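Local coordinates for protein acetyltransferase (Escherichia coli, PDB 7BYY) that acetylates aminoacyl-tRNAs as a GNAT-family toxin, probably taking the acetyl group from acetyl-CoA and passing it to glycyl-tRNA, at residues Q81-V86 / P169-I174. The protein carries 1 engineered substitution. Residues are numbered along the deposited sequence; the frame is centred on the assembly and turned at random.
Sequences QRVSGV and PMFLAI
Val83 and Val86, two valines at the ends of one tight turn, meet the single ring of Phe171 and illustrate how a connecting loop can pack on a strand without a hydrogen bond between 81-86 and 169-174. Ahead of them in the loop, the Arg82 side chain touches Tyr139 of strand 137-142. Val83 then brings CG2, the branch anti to its carbonyl carbon, over one face of the ring, 4.2 Å above the plane and offset toward the rim near CD1, the two side chains crossing at about a right angle. Ser84 and Gly85 form the corner of a type II beta-turn closed by the backbone hydrogen bond from Val86 N to Val83 O (2.7 Å). Gly85, with a phi of 103°, lacks the beta carbon that would press on the carbonyl oxygen of Ser84.

The fold supplies the other partner. In the mixed GNAT sheet, strand 168-173 runs antiparallel between 137-142 and 156-157, with Phe171 hydrogen-bonded through its backbone to Val156. Beta alternation sends Phe171 toward the loop, while Leu172 starts away from it and its side chain touches Phe123 of helix 114-132, so loop and helix cover different faces of this part of the sheet. With CG anti to the backbone N (chi1 -176°), the Phe171 ring projects toward the turn.

Past the corner, Val86 turns its CG1 to the other ortho carbon of that ring, with CG1 3.5 Å from Phe171 CD2 and 4.1 Å from CE2. This approach is oblique, and the Val86 side chain also touches Leu158, beyond strand 156-157.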
loop_
_atom_site.group_PDB
_atom_site.type_symbol
_atom_site.label_atom_id
_atom_site.label_comp_id
_atom_site.label_asym_id
_atom_site.label_seq_id
_atom_site.Cartn_x
_atom_site.Cartn_y
_atom_site.Cartn_z
ATOM N N GLN A 81 -5.530 16.051 8.733
ATOM C CA GLN A 81 -5.351 17.497 8.805
ATOM C C GLN A 81 -4.507 18.015 7.644
ATOM O O GLN A 81 -4.800 19.078 7.084
ATOM C CB GLN A 81 -4.718 17.887 10.143
ATOM C CG GLN A 81 -5.264 17.145 11.368
ATOM C CD GLN A 81 -6.784 17.111 11.440
ATOM O OE1 GLN A 81 -7.372 16.088 11.795
ATOM N NE2 GLN A 81 -7.424 18.236 11.133
ATOM N N ARG A 82 -3.458 17.281 7.266
ATOM C CA ARG A 82 -2.554 17.734 6.213
ATOM C C ARG A 82 -3.199 17.728 4.834
ATOM O O ARG A 82 -2.582 18.209 3.876
ATOM C CB ARG A 82 -1.297 16.866 6.202
ATOM C CG ARG A 82 -0.698 16.652 7.583
ATOM C CD ARG A 82 0.066 15.343 7.670
ATOM N NE ARG A 82 1.357 15.417 6.993
ATOM C CZ ARG A 82 2.278 14.459 7.037
ATOM N NH1 ARG A 82 2.049 13.349 7.727
ATOM N NH2 ARG A 82 3.425 14.608 6.386
ATOM N N VAL A 83 -4.414 17.204 4.711
ATOM C CA VAL A 83 -5.087 17.094 3.423
ATOM C C VAL A 83 -6.434 17.810 3.398
ATOM O O VAL A 83 -6.924 18.139 2.303
ATOM C CB VAL A 83 -5.231 15.609 3.009
ATOM C CG1 VAL A 83 -6.404 15.364 2.099
ATOM C CG2 VAL A 83 -3.935 15.129 2.353
ATOM N N SER A 84 -7.008 18.131 4.562
ATOM C CA SER A 84 -8.253 18.894 4.645
ATOM C C SER A 84 -8.221 20.103 3.720
ATOM O O SER A 84 -7.291 20.914 3.762
ATOM C CB SER A 84 -8.490 19.352 6.088
ATOM O OG SER A 84 -7.874 20.605 6.347
ATOM N N GLY A 85 -9.254 20.223 2.892
ATOM C CA GLY A 85 -9.260 21.145 1.782
ATOM C C GLY A 85 -9.023 20.493 0.436
ATOM O O GLY A 85 -9.233 21.143 -0.595
ATOM N N VAL A 86 -8.600 19.223 0.417
ATOM C CA VAL A 86 -8.388 18.469 -0.813
ATOM C C VAL A 86 -9.246 17.208 -0.853
ATOM O O VAL A 86 -9.905 16.924 -1.858
ATOM C CB VAL A 86 -6.896 18.117 -1.012
ATOM C CG1 VAL A 86 -6.698 17.398 -2.337
ATOM C CG2 VAL A 86 -6.040 19.373 -0.953
ATOM N N PRO A 169 4.776 19.806 0.116
ATOM C CA PRO A 169 3.840 18.685 -0.017
ATOM C C PRO A 169 2.818 18.935 -1.116
ATOM O O PRO A 169 2.266 20.030 -1.244
ATOM C CB PRO A 169 3.171 18.619 1.361
ATOM C CG PRO A 169 3.240 20.016 1.867
ATOM C CD PRO A 169 4.532 20.589 1.340
ATOM N N MET A 170 2.582 17.903 -1.922
ATOM C CA MET A 170 1.584 17.948 -2.981
ATOM C C MET A 170 0.789 16.649 -2.964
ATOM O O MET A 170 1.297 15.598 -2.564
ATOM C CB MET A 170 2.225 18.169 -4.364
ATOM C CG MET A 170 3.160 19.373 -4.437
ATOM S SD MET A 170 3.568 19.858 -6.128
ATOM C CE MET A 170 2.018 20.577 -6.666
ATOM N N PHE A 171 -0.467 16.730 -3.401
ATOM C CA PHE A 171 -1.388 15.607 -3.304
ATOM C C PHE A 171 -2.241 15.522 -4.560
ATOM O O PHE A 171 -2.598 16.539 -5.161
ATOM C CB PHE A 171 -2.290 15.732 -2.066
ATOM C CG PHE A 171 -3.209 14.558 -1.857
ATOM C CD1 PHE A 171 -2.745 13.394 -1.262
ATOM C CD2 PHE A 171 -4.537 14.621 -2.248
ATOM C CE1 PHE A 171 -3.587 12.316 -1.065
ATOM C CE2 PHE A 171 -5.385 13.545 -2.054
ATOM C CZ PHE A 171 -4.910 12.391 -1.462
ATOM N N LEU A 172 -2.567 14.289 -4.949
ATOM C CA LEU A 172 -3.450 14.026 -6.084
ATOM C C LEU A 172 -4.358 12.863 -5.710
ATOM O O LEU A 172 -3.881 11.739 -5.528
ATOM C CB LEU A 172 -2.651 13.713 -7.348
ATOM C CG LEU A 172 -3.463 13.438 -8.615
ATOM C CD1 LEU A 172 -4.350 14.629 -8.955
ATOM C CD2 LEU A 172 -2.538 13.104 -9.772
ATOM N N ALA A 173 -5.658 13.128 -5.604
ATOM C CA ALA A 173 -6.604 12.110 -5.172
ATOM C C ALA A 173 -6.688 10.978 -6.194
ATOM O O ALA A 173 -6.389 11.146 -7.380
ATOM C CB ALA A 173 -7.985 12.725 -4.947
ATOM N N ILE A 174 -7.111 9.806 -5.713
ATOM C CA ILE A 174 -7.149 8.623 -6.569
ATOM C C ILE A 174 -8.229 8.752 -7.636
ATOM O O ILE A 174 -8.094 8.198 -8.734
ATOM C CB ILE A 174 -7.339 7.352 -5.718
ATOM C CG1 ILE A 174 -7.301 6.100 -6.598
ATOM C CG2 ILE A 174 -8.642 7.416 -4.926
ATOM C CD1 ILE A 174 -6.057 5.993 -7.453
#